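Local coordinates for protein 3-oxo-glucose-6-phosphate:glutamate aminotransferase (Bacillus subtilis subsp. subtilis, PDB 4K2M) that catalyses the reversible pyridoxal phosphate-dependent transamination of 3-dehydro-glucose 6-phosphate with glutamate, giving kanosamine 6-phosphate for antibiotic biosynthesis, at residues Tyr201-Asp206 with Glu346-His351; Asp26-Glu31 with Lys48-Ile53; Phe58-Asn63 with Thr422-Asp427. All coordinates share one frame; numbering follows the deposited sequence.

Interaction 1: residues Tyr201-Asp206 with Glu346-His351. With EDO (1,2-ethanediol), chain G.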
loop_
_atom_site.group_PDB
_atom_site.type_symbol
_atom_site.label_atom_id
_atom_site.label_comp_id
_atom_site.label_asym_id
_atom_site.label_seq_id
_atom_site.Cartn_x
_atom_site.Cartn_y
_atom_site.Cartn_z
ATOM N N TYR A 201 15.965 -12.122 11.336
ATOM C CA TYR A 201 15.332 -13.347 11.823
ATOM C C TYR A 201 14.667 -13.133 13.182
ATOM O O TYR A 201 14.151 -14.084 13.773
ATOM C CB TYR A 201 16.332 -14.512 11.896
ATOM C CG TYR A 201 17.158 -14.703 10.637
ATOM C CD1 TYR A 201 16.619 -14.477 9.379
ATOM C CD2 TYR A 201 18.467 -15.130 10.721
ATOM C CE1 TYR A 201 17.383 -14.657 8.224
ATOM C CE2 TYR A 201 19.235 -15.309 9.581
ATOM C CZ TYR A 201 18.682 -15.081 8.342
ATOM O OH TYR A 201 19.475 -15.269 7.230
ATOM N N GLY A 202 14.666 -11.890 13.669
ATOM C CA GLY A 202 14.085 -11.578 14.973
ATOM C C GLY A 202 15.119 -11.418 16.081
ATOM O O GLY A 202 14.775 -11.181 17.241
ATOM N N LYS A 203 16.394 -11.517 15.722
ATOM C CA LYS A 203 17.489 -11.344 16.691
ATOM C C LYS A 203 17.845 -9.861 16.796
ATOM O O LYS A 203 18.029 -9.190 15.787
ATOM C CB LYS A 203 18.721 -12.117 16.207
ATOM C CG LYS A 203 19.970 -11.968 17.054
ATOM C CD LYS A 203 19.849 -12.688 18.378
ATOM C CE LYS A 203 21.202 -12.698 19.095
ATOM N NZ LYS A 203 21.087 -13.380 20.415
ATOM N N HIS A 204 17.962 -9.358 18.020
ATOM C CA HIS A 204 18.282 -7.949 18.253
ATOM C C HIS A 204 19.763 -7.688 17.959
ATOM O O HIS A 204 20.649 -8.384 18.485
ATOM C CB HIS A 204 17.975 -7.608 19.718
ATOM C CG HIS A 204 17.490 -6.209 19.939
ATOM N ND1 HIS A 204 16.752 -5.846 21.046
ATOM C CD2 HIS A 204 17.631 -5.089 19.194
ATOM C CE1 HIS A 204 16.468 -4.556 20.977
ATOM N NE2 HIS A 204 16.990 -4.074 19.863
ATOM N N SER A 205 20.038 -6.690 17.114
ATOM C CA SER A 205 21.405 -6.256 16.854
ATOM C C SER A 205 22.004 -5.673 18.128
ATOM O O SER A 205 21.272 -5.355 19.067
ATOM C CB SER A 205 21.417 -5.168 15.792
ATOM O OG SER A 205 20.953 -5.650 14.554
ATOM N N ASP A 206 23.328 -5.502 18.155
ATOM C CA ASP A 206 23.997 -4.928 19.327
ATOM C C ASP A 206 23.833 -3.416 19.325
ATOM O O ASP A 206 24.763 -2.673 18.994
ATOM C CB ASP A 206 25.479 -5.294 19.329
ATOM C CG ASP A 206 26.190 -4.897 20.630
ATOM O OD1 ASP A 206 25.614 -4.156 21.473
ATOM O OD2 ASP A 206 27.352 -5.321 20.795
ATOM N N GLU A 346 17.481 -13.817 25.372
ATOM C CA GLU A 346 16.316 -13.005 25.688
ATOM C C GLU A 346 16.052 -11.947 24.633
ATOM O O GLU A 346 15.005 -11.304 24.657
ATOM C CB GLU A 346 16.521 -12.319 27.039
ATOM C CG GLU A 346 16.621 -13.305 28.183
ATOM C CD GLU A 346 16.993 -12.642 29.496
ATOM O OE1 GLU A 346 16.481 -13.088 30.547
ATOM O OE2 GLU A 346 17.796 -11.683 29.468
ATOM N N ASP A 347 17.003 -11.760 23.723
ATOM C CA ASP A 347 16.899 -10.695 22.728
ATOM C C ASP A 347 16.592 -11.257 21.343
ATOM O O ASP A 347 17.229 -10.885 20.359
ATOM C CB ASP A 347 18.178 -9.839 22.694
ATOM C CG ASP A 347 19.419 -10.641 22.332
ATOM O OD1 ASP A 347 19.359 -11.890 22.391
ATOM O OD2 ASP A 347 20.460 -10.021 21.991
ATOM N N HIS A 348 15.604 -12.142 21.271
ATOM C CA HIS A 348 15.231 -12.790 20.011
ATOM C C HIS A 348 13.721 -13.023 20.066
ATOM O O HIS A 348 13.194 -13.404 21.115
ATOM C CB HIS A 348 15.946 -14.154 19.915
ATOM C CG HIS A 348 16.205 -14.631 18.513
ATOM N ND1 HIS A 348 15.245 -14.634 17.524
ATOM C CD2 HIS A 348 17.326 -15.158 17.957
ATOM C CE1 HIS A 348 15.770 -15.121 16.409
ATOM N NE2 HIS A 348 17.025 -15.449 16.647
ATOM N N VAL A 349 13.018 -12.788 18.957
ATOM C CA VAL A 349 11.591 -13.098 18.912
ATOM C C VAL A 349 11.257 -14.226 17.935
ATOM O O VAL A 349 10.094 -14.537 17.719
ATOM C CB VAL A 349 10.699 -11.863 18.650
ATOM C CG1 VAL A 349 10.790 -10.882 19.804
ATOM C CG2 VAL A 349 11.076 -11.170 17.311
ATOM N N TRP A 350 12.287 -14.826 17.349
ATOM C CA TRP A 350 12.131 -16.090 16.639
ATOM C C TRP A 350 11.171 -15.976 15.476
ATOM O O TRP A 350 10.257 -16.784 15.313
ATOM C CB TRP A 350 11.704 -17.201 17.613
ATOM C CG TRP A 350 12.657 -17.291 18.774
ATOM C CD1 TRP A 350 12.412 -16.919 20.072
ATOM C CD2 TRP A 350 14.015 -17.744 18.730
ATOM N NE1 TRP A 350 13.552 -17.114 20.839
ATOM C CE2 TRP A 350 14.544 -17.621 20.034
ATOM C CE3 TRP A 350 14.840 -18.242 17.710
ATOM C CZ2 TRP A 350 15.856 -17.989 20.350
ATOM C CZ3 TRP A 350 16.150 -18.600 18.022
ATOM C CH2 TRP A 350 16.643 -18.473 19.334
ATOM N N HIS A 351 11.390 -14.962 14.642
ATOM C CA HIS A 351 10.627 -14.870 13.409
ATOM C C HIS A 351 11.018 -16.008 12.454
ATOM O O HIS A 351 10.163 -16.618 11.802
ATOM C CB HIS A 351 10.875 -13.528 12.723
ATOM C CG HIS A 351 10.192 -13.420 11.398
ATOM N ND1 HIS A 351 8.820 -13.446 11.269
ATOM C CD2 HIS A 351 10.689 -13.323 10.143
ATOM C CE1 HIS A 351 8.500 -13.353 9.989
ATOM N NE2 HIS A 351 9.614 -13.279 9.285
HETATM C C1 EDO G . 22.037 -15.770 5.001
HETATM O O1 EDO G . 22.446 -14.777 4.066
HETATM C C2 EDO G . 22.585 -15.447 6.384
HETATM O O2 EDO G . 21.901 -14.300 6.894
HETATM O O HOH W 1 21.343 -7.673 21.275
#

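Interaction 2: residues Asp26-Glu31 with Lys48-Ile53. With EDO (1,2-ethanediol), chain H.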
loop_
_atom_site.group_PDB
_atom_site.type_symbol
_atom_site.label_atom_id
_atom_site.label_comp_id
_atom_site.label_asym_id
_atom_site.label_seq_id
_atom_site.Cartn_x
_atom_site.Cartn_y
_atom_site.Cartn_z
ATOM N N ASP A 26 4.935 -26.213 37.933
ATOM C CA ASP A 26 3.650 -26.664 38.486
ATOM C C ASP A 26 2.767 -25.549 39.044
ATOM O O ASP A 26 1.544 -25.584 38.893
ATOM C CB ASP A 26 3.884 -27.685 39.601
ATOM C CG ASP A 26 4.400 -29.008 39.086
ATOM O OD1 ASP A 26 4.011 -29.405 37.968
ATOM O OD2 ASP A 26 5.196 -29.651 39.806
ATOM N N VAL A 27 3.374 -24.580 39.717
ATOM C CA VAL A 27 2.602 -23.494 40.320
ATOM C C VAL A 27 2.551 -22.311 39.374
ATOM O O VAL A 27 3.582 -21.722 39.044
ATOM C CB VAL A 27 3.205 -23.036 41.657
ATOM C CG1 VAL A 27 2.384 -21.896 42.233
ATOM C CG2 VAL A 27 3.254 -24.207 42.634
ATOM N N GLN A 28 1.348 -21.993 38.918
ATOM C CA GLN A 28 1.140 -20.868 38.020
ATOM C C GLN A 28 0.001 -20.087 38.630
ATOM O O GLN A 28 -1.165 -20.341 38.331
ATOM C CB GLN A 28 0.762 -21.369 36.620
ATOM C CG GLN A 28 1.848 -22.235 35.962
ATOM C CD GLN A 28 1.366 -22.956 34.716
ATOM O OE1 GLN A 28 0.320 -22.620 34.149
ATOM N NE2 GLN A 28 2.123 -23.970 34.292
ATOM N N GLY A 29 0.332 -19.158 39.518
ATOM C CA GLY A 29 -0.709 -18.477 40.262
ATOM C C GLY A 29 -0.652 -16.973 40.122
ATOM O O GLY A 29 -0.275 -16.446 39.064
ATOM N N LYS A 30 -0.999 -16.288 41.208
ATOM C CA LYS A 30 -1.197 -14.836 41.207
ATOM C C LYS A 30 0.067 -14.049 40.878
ATOM O O LYS A 30 -0.010 -12.864 40.550
ATOM C CB LYS A 30 -1.760 -14.388 42.571
ATOM C CG LYS A 30 -0.775 -14.567 43.717
ATOM C CD LYS A 30 -1.452 -14.359 45.074
ATOM C CE LYS A 30 -0.448 -14.648 46.203
ATOM N NZ LYS A 30 -1.014 -14.293 47.529
ATOM N N GLU A 31 1.224 -14.705 40.940
ATOM C CA GLU A 31 2.489 -14.031 40.685
ATOM C C GLU A 31 2.622 -13.694 39.202
ATOM O O GLU A 31 3.448 -12.850 38.822
ATOM C CB GLU A 31 3.672 -14.886 41.148
ATOM C CG GLU A 31 3.933 -16.140 40.311
ATOM C CD GLU A 31 2.950 -17.279 40.585
ATOM O OE1 GLU A 31 2.218 -17.235 41.604
ATOM O OE2 GLU A 31 2.918 -18.229 39.769
ATOM N N LYS A 48 -6.390 -18.510 32.787
ATOM C CA LYS A 48 -7.374 -18.647 33.859
ATOM C C LYS A 48 -7.089 -19.912 34.660
ATOM O O LYS A 48 -7.373 -19.983 35.860
ATOM C CB LYS A 48 -8.800 -18.678 33.301
ATOM C CG LYS A 48 -9.415 -17.293 33.067
ATOM C CD LYS A 48 -10.846 -17.410 32.565
ATOM C CE LYS A 48 -11.555 -16.064 32.616
ATOM N NZ LYS A 48 -10.855 -15.030 31.802
ATOM N N GLU A 49 -6.517 -20.908 33.990
ATOM C CA GLU A 49 -6.193 -22.169 34.640
ATOM C C GLU A 49 -4.725 -22.494 34.445
ATOM O O GLU A 49 -4.067 -21.933 33.574
ATOM C CB GLU A 49 -7.053 -23.308 34.086
ATOM C CG GLU A 49 -8.565 -23.083 34.182
ATOM C CD GLU A 49 -9.090 -23.128 35.612
ATOM O OE1 GLU A 49 -8.312 -23.464 36.534
ATOM O OE2 GLU A 49 -10.287 -22.827 35.812
ATOM N N LYS A 50 -4.213 -23.396 35.270
ATOM C CA LYS A 50 -2.852 -23.894 35.127
ATOM C C LYS A 50 -2.682 -24.513 33.738
ATOM O O LYS A 50 -3.558 -25.241 33.272
ATOM C CB LYS A 50 -2.589 -24.926 36.229
ATOM C CG LYS A 50 -1.700 -26.072 35.839
ATOM C CD LYS A 50 -0.453 -26.031 36.653
ATOM C CE LYS A 50 0.457 -27.204 36.338
ATOM N NZ LYS A 50 0.915 -27.176 34.923
ATOM N N ILE A 51 -1.568 -24.190 33.082
ATOM C CA ILE A 51 -1.309 -24.553 31.689
ATOM C C ILE A 51 -0.315 -25.709 31.576
ATOM O O ILE A 51 0.696 -25.719 32.269
ATOM C CB ILE A 51 -0.721 -23.320 30.933
ATOM C CG1 ILE A 51 -1.830 -22.314 30.627
ATOM C CG2 ILE A 51 0.020 -23.731 29.662
ATOM C CD1 ILE A 51 -3.080 -22.950 30.080
ATOM N N ASP A 52 -0.608 -26.691 30.719
ATOM C CA ASP A 52 0.433 -27.610 30.254
ATOM C C ASP A 52 0.717 -27.146 28.838
ATOM O O ASP A 52 -0.176 -27.208 28.000
ATOM C CB ASP A 52 -0.068 -29.055 30.201
ATOM C CG ASP A 52 0.976 -30.004 29.608
ATOM O OD1 ASP A 52 0.879 -30.352 28.404
ATOM O OD2 ASP A 52 1.915 -30.383 30.345
ATOM N N ILE A 53 1.914 -26.635 28.582
ATOM C CA ILE A 53 2.138 -25.957 27.302
ATOM C C ILE A 53 1.872 -26.877 26.130
ATOM O O ILE A 53 1.155 -26.490 25.195
ATOM C CB ILE A 53 3.537 -25.359 27.182
ATOM C CG1 ILE A 53 3.694 -24.216 28.173
ATOM C CG2 ILE A 53 3.775 -24.804 25.734
ATOM C CD1 ILE A 53 5.136 -23.869 28.442
HETATM C C1 EDO H . 2.475 -18.137 44.745
HETATM O O1 EDO H . 2.966 -17.013 44.012
HETATM C C2 EDO H . 3.557 -18.626 45.704
HETATM O O2 EDO H . 4.174 -17.503 46.332
HETATM O O HOH W 2 -1.593 -20.559 34.075
#

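Interaction 3: residues Phe58-Asn63 with Thr422-Asp427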
loop_
_atom_site.group_PDB
_atom_site.type_symbol
_atom_site.label_atom_id
_atom_site.label_comp_id
_atom_site.label_asym_id
_atom_site.label_seq_id
_atom_site.Cartn_x
_atom_site.Cartn_y
_atom_site.Cartn_z
ATOM N N PHE A 58 -0.476 -26.160 22.256
ATOM C CA PHE A 58 -0.120 -26.788 20.982
ATOM C C PHE A 58 -0.997 -27.964 20.580
ATOM O O PHE A 58 -0.895 -28.453 19.456
ATOM C CB PHE A 58 1.346 -27.232 20.998
ATOM C CG PHE A 58 2.318 -26.090 20.901
ATOM C CD1 PHE A 58 2.747 -25.643 19.652
ATOM C CD2 PHE A 58 2.805 -25.466 22.049
ATOM C CE1 PHE A 58 3.637 -24.586 19.552
ATOM C CE2 PHE A 58 3.702 -24.399 21.957
ATOM C CZ PHE A 58 4.120 -23.967 20.708
ATOM N N ASN A 59 -1.852 -28.405 21.492
ATOM C CA ASN A 59 -2.673 -29.604 21.267
ATOM C C ASN A 59 -1.817 -30.764 20.730
ATOM O O ASN A 59 -2.176 -31.410 19.739
ATOM C CB ASN A 59 -3.831 -29.308 20.306
ATOM C CG ASN A 59 -4.863 -30.431 20.270
ATOM O OD1 ASN A 59 -5.064 -31.125 21.260
ATOM N ND2 ASN A 59 -5.520 -30.604 19.126
ATOM N N TYR A 60 -0.692 -31.014 21.399
ATOM C CA TYR A 60 0.298 -32.013 20.973
ATOM C C TYR A 60 -0.383 -33.361 20.724
ATOM O O TYR A 60 -1.069 -33.892 21.605
ATOM C CB TYR A 60 1.349 -32.184 22.080
ATOM C CG TYR A 60 2.604 -32.972 21.713
ATOM C CD1 TYR A 60 2.925 -33.260 20.389
ATOM C CD2 TYR A 60 3.454 -33.431 22.702
ATOM C CE1 TYR A 60 4.075 -33.980 20.067
ATOM C CE2 TYR A 60 4.607 -34.150 22.399
ATOM C CZ TYR A 60 4.919 -34.413 21.081
ATOM O OH TYR A 60 6.078 -35.121 20.791
ATOM N N GLN A 61 -0.223 -33.894 19.517
ATOM C CA GLN A 61 -0.729 -35.231 19.200
ATOM C C GLN A 61 0.456 -36.012 18.668
ATOM O O GLN A 61 0.668 -36.060 17.465
ATOM C CB GLN A 61 -1.779 -35.177 18.095
ATOM C CG GLN A 61 -3.024 -34.354 18.341
ATOM C CD GLN A 61 -3.970 -34.428 17.150
ATOM O OE1 GLN A 61 -4.483 -35.508 16.820
ATOM N NE2 GLN A 61 -4.170 -33.292 16.466
ATOM N N LYS A 62 1.232 -36.606 19.567
ATOM C CA LYS A 62 2.476 -37.268 19.178
ATOM C C LYS A 62 2.221 -38.402 18.186
ATOM O O LYS A 62 3.046 -38.692 17.319
ATOM C CB LYS A 62 3.194 -37.797 20.424
ATOM C CG LYS A 62 4.492 -38.527 20.110
ATOM C CD LYS A 62 5.388 -38.698 21.329
ATOM C CE LYS A 62 5.132 -40.014 22.058
ATOM N NZ LYS A 62 3.987 -39.934 23.009
ATOM N N ASN A 63 1.060 -39.031 18.316
ATOM C CA ASN A 63 0.695 -40.170 17.477
ATOM C C ASN A 63 0.007 -39.805 16.168
ATOM O O ASN A 63 -0.497 -40.685 15.472
ATOM C CB ASN A 63 -0.216 -41.132 18.252
ATOM C CG ASN A 63 -1.464 -40.444 18.803
ATOM O OD1 ASN A 63 -1.411 -39.293 19.258
ATOM N ND2 ASN A 63 -2.586 -41.169 18.811
ATOM N N THR A 422 2.780 -27.453 14.636
ATOM C CA THR A 422 2.478 -28.448 15.669
ATOM C C THR A 422 3.756 -29.082 16.173
ATOM O O THR A 422 4.758 -29.144 15.457
ATOM C CB THR A 422 1.505 -29.551 15.186
ATOM O OG1 THR A 422 2.110 -30.300 14.126
ATOM C CG2 THR A 422 0.201 -28.955 14.698
ATOM N N LEU A 423 3.730 -29.564 17.409
ATOM C CA LEU A 423 4.918 -30.199 17.965
ATOM C C LEU A 423 5.187 -31.537 17.293
ATOM O O LEU A 423 6.336 -31.947 17.157
ATOM C CB LEU A 423 4.777 -30.383 19.467
ATOM C CG LEU A 423 4.532 -29.107 20.247
ATOM C CD1 LEU A 423 4.488 -29.426 21.747
ATOM C CD2 LEU A 423 5.608 -28.079 19.957
ATOM N N GLU A 424 4.135 -32.216 16.850
ATOM C CA GLU A 424 4.339 -33.468 16.126
ATOM C C GLU A 424 5.011 -33.260 14.757
ATOM O O GLU A 424 5.831 -34.074 14.330
ATOM C CB GLU A 424 3.036 -34.277 16.010
ATOM C CG GLU A 424 1.901 -33.600 15.243
ATOM C CD GLU A 424 0.923 -32.855 16.157
ATOM O OE1 GLU A 424 1.304 -32.505 17.296
ATOM O OE2 GLU A 424 -0.227 -32.615 15.726
ATOM N N GLU A 425 4.696 -32.162 14.074
ATOM C CA GLU A 425 5.475 -31.802 12.889
ATOM C C GLU A 425 6.917 -31.487 13.269
ATOM O O GLU A 425 7.857 -31.874 12.569
ATOM C CB GLU A 425 4.878 -30.586 12.201
ATOM C CG GLU A 425 3.604 -30.831 11.432
ATOM C CD GLU A 425 2.940 -29.520 11.047
ATOM O OE1 GLU A 425 2.414 -28.819 11.944
ATOM O OE2 GLU A 425 2.954 -29.181 9.848
ATOM N N GLN A 426 7.096 -30.742 14.361
ATOM C CA GLN A 426 8.443 -30.407 14.795
ATOM C C GLN A 426 9.242 -31.676 15.119
ATOM O O GLN A 426 10.428 -31.757 14.781
ATOM C CB GLN A 426 8.433 -29.450 15.988
ATOM C CG GLN A 426 9.818 -28.932 16.325
ATOM C CD GLN A 426 9.820 -28.042 17.544
ATOM O OE1 GLN A 426 9.204 -28.363 18.554
ATOM N NE2 GLN A 426 10.505 -26.908 17.451
ATOM N N ASP A 427 8.592 -32.662 15.743
ATOM C CA ASP A 427 9.228 -33.967 15.980
ATOM C C ASP A 427 9.796 -34.545 14.690
ATOM O O ASP A 427 10.925 -35.047 14.666
ATOM C CB ASP A 427 8.229 -34.988 16.570
ATOM C CG ASP A 427 7.790 -34.647 17.985
ATOM O OD1 ASP A 427 8.475 -33.839 18.654
ATOM O OD2 ASP A 427 6.760 -35.216 18.426
HETATM O O HOH W 3 1.181 -29.929 18.493
HETATM O O HOH W 4 -2.060 -31.260 17.005
HETATM O O HOH W 5 5.704 -37.327 17.172
#

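Interaction 1: residues Tyr201-Asp206 with Glu346-His351
A salt bridge of 3.0 Å joins Lys203 NZ to Asp347 OD1, the ammonium meeting the carboxylate from above its plane; both groups also bond to the hydroxyl of Ser345. The lysine chain reaches it by bending at chi2 (71°). A water lies 2.6 Å from the other carboxylate oxygen, Asp347 OD2, and also within hydrogen-bonding distance of His204 O, so the aspartate is used on both of its oxygens.

Next to it the backbones run antiparallel. His204 N reaches Asp347 O at 2.9 Å in the carbonyl plane, and Val349 N meets Gly202 O at 2.9 Å from above it. These bonds flank Lys203 and His348, a single antiparallel bridge of the non-hydrogen-bonded kind. Within the aspartate aminotransferase fold it ties the loop after strand 192-195 of the large sheet to the loop entering strand 353-356. Positive phi (101°) and close backbone approach both suit glycine at Gly202.

The His348 ring is held between Lys203 CB, 3.9 Å from its centroid, and the indole of Trp350 over the opposite face. His348 ND1 accepts from Trp350 N at 3.0 Å near the ring plane, which fixes the ring's rotation. Beyond, the bond from His351 N to Tyr201 O is weak. Tyr201 N donates to Gln227, a cofactor-binding residue that His351 also touches, while His351 ND1 bonds to Asn250.

Interaction 2: residues Asp26-Glu31 with Lys48-Ile53
The carboxamide of Gln28 lies across the backbone of Ile51 and bonds to both polar atoms of that residue. Ile51 N donates to Gln28 OE1 at 2.7 Å along an almost straight line (170°), approaching from above the amide carbonyl plane. Gln28 NE2 in turn donates to Ile51 O at 3.0 Å, this time on a lone pair and within the plane of both groups. Glutamine suits the place because one flat end group offers an acceptor and a donor side by side, and its chain, extended beyond CG (chi2 168°), carries that group straight to the other loop.

Each end of the amide has further work. A water donates to Gln28 OE1 at 2.8 Å and also to Glu49 O, while NE2 bonds to Gly25 O, just past the end of helix 13-24. The glutamine is therefore held against turning from several sides.

Lys50 curls round the same spot, bent at chi2 and chi4, so that Lys50 NZ reaches Ile51 O at 3.0 Å from above the carbonyl plane. That oxygen thus accepts from two donors, which brings Lys50 NZ and Gln28 NE2 near each other; as both are donors, they do not bond. The lysine methylenes press on the neighbouring loop: Lys50 CD lies only 3.0 Å from Asp26 O, a tight fit. Within the first loop, Gly29 N donates to Glu31 OE2 at 2.8 Å, a bond local to that loop.

The amide of Gln28 pairs with the N-H and C=O of one residue, as a peptide group would, and so joins two surface loops of the additional N-terminal domain of NtdA.

Interaction 3: residues Phe58-Asn63 with Thr422-Asp427
Helix 423-441 of the aminotransferase part begins with a capping box, and its first turn packs on the loop after helix 53-57 in the N-terminal domain, tying the two together. Tyr60 and Asp427 meet tip to tip: the hydroxyl donates to the syn lone pair of the carboxylate, with Tyr60 OH only 2.5 Å from Asp427 OD2. Gln61 N donates to Glu424 OE1 at 3.0 Å, nearly straight (174°) but from above the carboxylate plane. Leu423 fits between two aromatic rings, laying CD2 over a face of Phe58, 4.0 Å from the ring centroid, and CB over a face of Tyr60. An aliphatic chain long enough to offer CB to one ring and a terminal methyl to the other suits this place.

One water links Phe58 O, Leu423 N and Glu424 OE1; another joins Asn59 O and Gln61 NE2 to Glu424 OE2.

Arginines set the acids in place: Arg64 forms a salt bridge with Glu424 OE2, and Arg325 with Asp427 OD1, which probably favours their ionised forms. In the capping box, Thr422 OG1 accepts from Glu425 N at 3.2 Å and Glu425 OE1 accepts from Thr422 N. The threonine hydroxyl also donates back, its OG1 lying 2.7 Å from Glu425 OE1 on the anti lone pair.

Interaction 2 comes first along the chain, wholly inside the N-terminal domain, and closes before interaction 3 opens; the long loop that interaction 3 closes contains interaction 1. Interactions 2 and 3 have centres about 21 Å apart but touch across the short helix 53-57, where Ile53 O lies 3.7 Å from Phe58 CD2. Both also border helix 312-329, on which Ile53, Phe58 and Leu423 pack, so the added domain is joined to the aminotransferase fold there and at helix 423-441. Interaction 1 lies deep within that fold, beside the cofactor site, with its centre about 27 Å from that of interaction 2 and about 25 Å from that of interaction 3.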